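Local coordinates for SYE1 (Shewanella oneidensis, PDB 4AWT), which binds FMN in a TIM barrel as a member of the old yellow enzyme family and probably reduces activated carbon-carbon double bonds using NAD(P)H, at residues A[110-115]-A[131-136]. The protein carries 1 engineered substitution. Numbering follows the deposited sequence. Where two conformers were deposited one is given.
Sequences PDNIDG and VFVDNG
The end of a beta hairpin in the long excursion between the third and fourth strands of the TIM barrel meets an earlier turn of the same excursion here, with Asn112 reaching across to Phe132 and Val133. Its ND2 donates to the carbonyl O of Phe132 at 3.0 Å, almost straight at 169°. The acceptor lies close to the plane of the Asn112 amide, whereas the donor sits well above the plane of the Phe132 carbonyl, 41° out of it. A weak second bond takes ND2 to Gly67 O. The other end of the amide is tied through a water: OD1 accepts from it at 2.6 Å, and the same water accepts from Asp134 N, so both ends of the buried carboxamide have polar partners and its flip state is fixed. Val133 crosses this side chain at about a right angle, its CG1 lying 3.7 Å from both ND2 and OD1.

Strand 130-133 pairs antiparallel with strand 141-144, and Phe132 turns away from the 110-115 turn to meet Phe142 edge-to-face, near a bound octyl glucoside, its side chain about 8 Å from the FMN. Val131 and Val133 point the other way, toward the turn. There Asp111 lays its CB 3.9 Å from Val133 CG1. Its CG stands anti to the carbonyl carbon (chi1 -72°), and the carboxylate continues past the valine to a water that donates to OD2 at 2.6 Å and also to Asp134 O. The turn itself is gathered around Pro110 O, which accepts from both Ile113 N and Gly115 N. Further along the chain from Val133, Asp134 OD1 receives Gly136 N at 2.8 Å in an Asx turn, while OD2 is hydrogen-bonded to Trp70 NE1.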
ATOM      1  N   PRO A 110      -8.743   8.598 -17.420  1.00  9.51           N
ATOM      2  CA  PRO A 110     -10.189   8.395 -17.532  0.58  9.22           C
ATOM      3  C   PRO A 110     -10.610   6.996 -17.919  1.00  9.51           C
ATOM      4  O   PRO A 110     -11.673   6.518 -17.486  1.00 10.51           O
ATOM      5  CB  PRO A 110     -10.608   9.476 -18.579  0.58 11.51           C
ATOM      6  CG  PRO A 110      -9.631  10.563 -18.231  0.58 11.04           C
ATOM      7  CD  PRO A 110      -8.313   9.854 -18.070  0.58 10.23           C
ATOM      8  N   ASP A 111      -9.940   6.302 -18.722  1.00 10.72           N
ATOM      9  CA  ASP A 111     -10.221   4.962 -19.174  1.00 11.59           C
ATOM     10  C   ASP A 111     -10.313   4.012 -17.974  1.00 11.31           C
ATOM     11  O   ASP A 111     -10.998   3.005 -18.099  1.00 13.19           O
ATOM     12  CB  ASP A 111      -9.211   4.426 -20.150  1.00 13.10           C
ATOM     13  CG  ASP A 111      -9.208   4.990 -21.496  1.00 14.42           C
ATOM     14  OD1 ASP A 111     -10.061   5.857 -21.811  1.00 16.12           O
ATOM     15  OD2 ASP A 111      -8.357   4.568 -22.359  1.00 23.54           O
ATOM     16  N   ASN A 112      -9.650   4.282 -16.874  1.00  9.81           N
ATOM     17  CA  ASN A 112      -9.729   3.419 -15.712  1.00  9.67           C
ATOM     18  C   ASN A 112     -10.790   3.790 -14.733  1.00  9.24           C
ATOM     19  O   ASN A 112     -11.017   3.048 -13.789  1.00 10.64           O
ATOM     20  CB  ASN A 112      -8.353   3.422 -15.018  1.00  9.00           C
ATOM     21  CG  ASN A 112      -7.289   2.717 -15.784  1.00 10.10           C
ATOM     22  OD1 ASN A 112      -7.589   1.786 -16.539  1.00 12.77           O
ATOM     23  ND2 ASN A 112      -6.035   3.072 -15.598  1.00 10.53           N
ATOM     24  N   ILE A 113     -11.450   4.941 -14.932  1.00  9.72           N
ATOM     25  CA  ILE A 113     -12.417   5.456 -13.997  1.00  9.35           C
ATOM     26  C   ILE A 113     -13.702   5.887 -14.711  1.00 10.75           C
ATOM     27  O   ILE A 113     -14.314   6.900 -14.442  1.00 10.87           O
ATOM     28  CB  ILE A 113     -11.846   6.565 -13.107  1.00  8.86           C
ATOM     29  CG1 ILE A 113     -11.301   7.764 -13.887  1.00  8.46           C
ATOM     30  CG2 ILE A 113     -10.746   5.991 -12.186  1.00  9.14           C
ATOM     31  CD1 ILE A 113     -10.994   8.954 -13.020  1.00  9.24           C
ATOM     32  N   ASP A 114     -14.125   5.020 -15.617  1.00 12.89           N
ATOM     33  CA  ASP A 114     -15.476   5.164 -16.240  1.00 15.13           C
ATOM     34  C   ASP A 114     -15.572   6.468 -17.000  1.00 12.51           C
ATOM     35  O   ASP A 114     -16.673   7.030 -17.142  1.00 14.93           O
ATOM     36  CB  ASP A 114     -16.595   5.029 -15.171  1.00 18.18           C
ATOM     37  CG  ASP A 114     -16.722   3.710 -14.452  1.00 21.92           C
ATOM     38  OD1 ASP A 114     -16.396   2.672 -15.099  1.00 29.46           O
ATOM     39  OD2 ASP A 114     -17.174   3.659 -13.265  1.00 29.41           O
ATOM     40  N   GLY A 115     -14.465   6.958 -17.531  1.00 11.84           N
ATOM     41  CA  GLY A 115     -14.453   8.182 -18.334  1.00 12.31           C
ATOM     42  C   GLY A 115     -14.422   9.462 -17.503  1.00 10.73           C
ATOM     43  O   GLY A 115     -14.424  10.547 -18.093  1.00 12.03           O
ATOM     44  N   VAL A 131       0.416   5.693 -16.101  1.00  9.63           N
ATOM     45  CA  VAL A 131      -0.330   4.535 -15.627  1.00  9.20           C
ATOM     46  C   VAL A 131      -0.531   3.590 -16.811  1.00  9.88           C
ATOM     47  O   VAL A 131       0.068   3.779 -17.861  1.00 11.65           O
ATOM     48  CB  VAL A 131      -1.638   4.902 -14.919  1.00  9.34           C
ATOM     49  CG1 VAL A 131      -1.332   5.769 -13.696  1.00  9.21           C
ATOM     50  CG2 VAL A 131      -2.597   5.580 -15.843  1.00 10.12           C
ATOM     51  N   PHE A 132      -1.346   2.548 -16.627  1.00  9.72           N
ATOM     52  CA  PHE A 132      -1.650   1.702 -17.758  1.00 10.35           C
ATOM     53  C   PHE A 132      -3.161   1.419 -17.747  1.00  9.91           C
ATOM     54  O   PHE A 132      -3.814   1.394 -16.704  1.00  9.96           O
ATOM     55  CB  PHE A 132      -0.808   0.432 -17.842  1.00 10.71           C
ATOM     56  CG  PHE A 132      -0.871  -0.491 -16.625  1.00  9.38           C
ATOM     57  CD1 PHE A 132      -1.919  -1.358 -16.433  1.00 10.05           C
ATOM     58  CD2 PHE A 132       0.155  -0.467 -15.692  1.00 10.14           C
ATOM     59  CE1 PHE A 132      -1.955  -2.213 -15.329  1.00 10.15           C
ATOM     60  CE2 PHE A 132       0.124  -1.314 -14.627  1.00 10.04           C
ATOM     61  CZ  PHE A 132      -0.908  -2.195 -14.424  1.00  9.95           C
ATOM     62  N   VAL A 133      -3.656   1.173 -18.947  1.00 11.36           N
ATOM     63  CA  VAL A 133      -5.064   0.949 -19.220  1.00 11.96           C
ATOM     64  C   VAL A 133      -5.207  -0.307 -20.018  1.00 13.43           C
ATOM     65  O   VAL A 133      -4.264  -0.843 -20.590  1.00 15.11           O
ATOM     66  CB  VAL A 133      -5.680   2.158 -19.981  1.00 14.17           C
ATOM     67  CG1 VAL A 133      -5.551   3.452 -19.201  1.00 13.66           C
ATOM     68  CG2 VAL A 133      -5.088   2.244 -21.376  1.00 18.93           C
ATOM     69  N   ASP A 134      -6.428  -0.815 -20.060  1.00 14.08           N
ATOM     70  CA  ASP A 134      -6.816  -1.920 -20.969  1.00 16.35           C
ATOM     71  C   ASP A 134      -7.097  -1.355 -22.332  1.00 19.61           C
ATOM     72  O   ASP A 134      -8.001  -0.500 -22.455  1.00 26.03           O
ATOM     73  CB  ASP A 134      -8.074  -2.550 -20.354  1.00 16.59           C
ATOM     74  CG  ASP A 134      -8.645  -3.783 -21.041  1.00 18.44           C
ATOM     75  OD1 ASP A 134      -8.204  -4.042 -22.160  1.00 23.09           O
ATOM     76  OD2 ASP A 134      -9.455  -4.513 -20.373  1.00 19.17           O
ATOM     77  N   ASN A 135      -6.295  -1.771 -23.292  1.00 22.96           N
ATOM     78  CA  ASN A 135      -6.493  -1.248 -24.635  1.00 28.78           C
ATOM     79  C   ASN A 135      -7.180  -2.333 -25.474  1.00 33.99           C
ATOM     80  O   ASN A 135      -7.177  -2.191 -26.704  1.00 44.65           O
ATOM     81  CB  ASN A 135      -5.195  -0.823 -25.284  1.00 31.98           C
ATOM     82  CG  ASN A 135      -4.211  -1.982 -25.284  1.00 31.13           C
ATOM     83  OD1 ASN A 135      -4.532  -3.171 -25.205  1.00 36.72           O
ATOM     84  ND2 ASN A 135      -2.948  -1.573 -25.404  1.00 37.23           N
ATOM     85  N   GLY A 136      -7.735  -3.391 -24.890  1.00 34.77           N
ATOM     86  CA  GLY A 136      -8.379  -4.478 -25.590  1.00 35.41           C
ATOM     87  C   GLY A 136      -7.478  -5.654 -25.847  1.00 39.66           C
ATOM     88  O   GLY A 136      -7.848  -6.773 -26.164  1.00 49.11           O
TER
HETATM   89  O   HOH W   1      -8.225   2.204 -23.480  1.00 30.66           O
HETATM   90  O   HOH W   2     -10.455   0.687 -20.270  1.00 45.69           O
HETATM   91  O   HOH W   3      -8.545   0.029 -18.184  1.00 24.15           O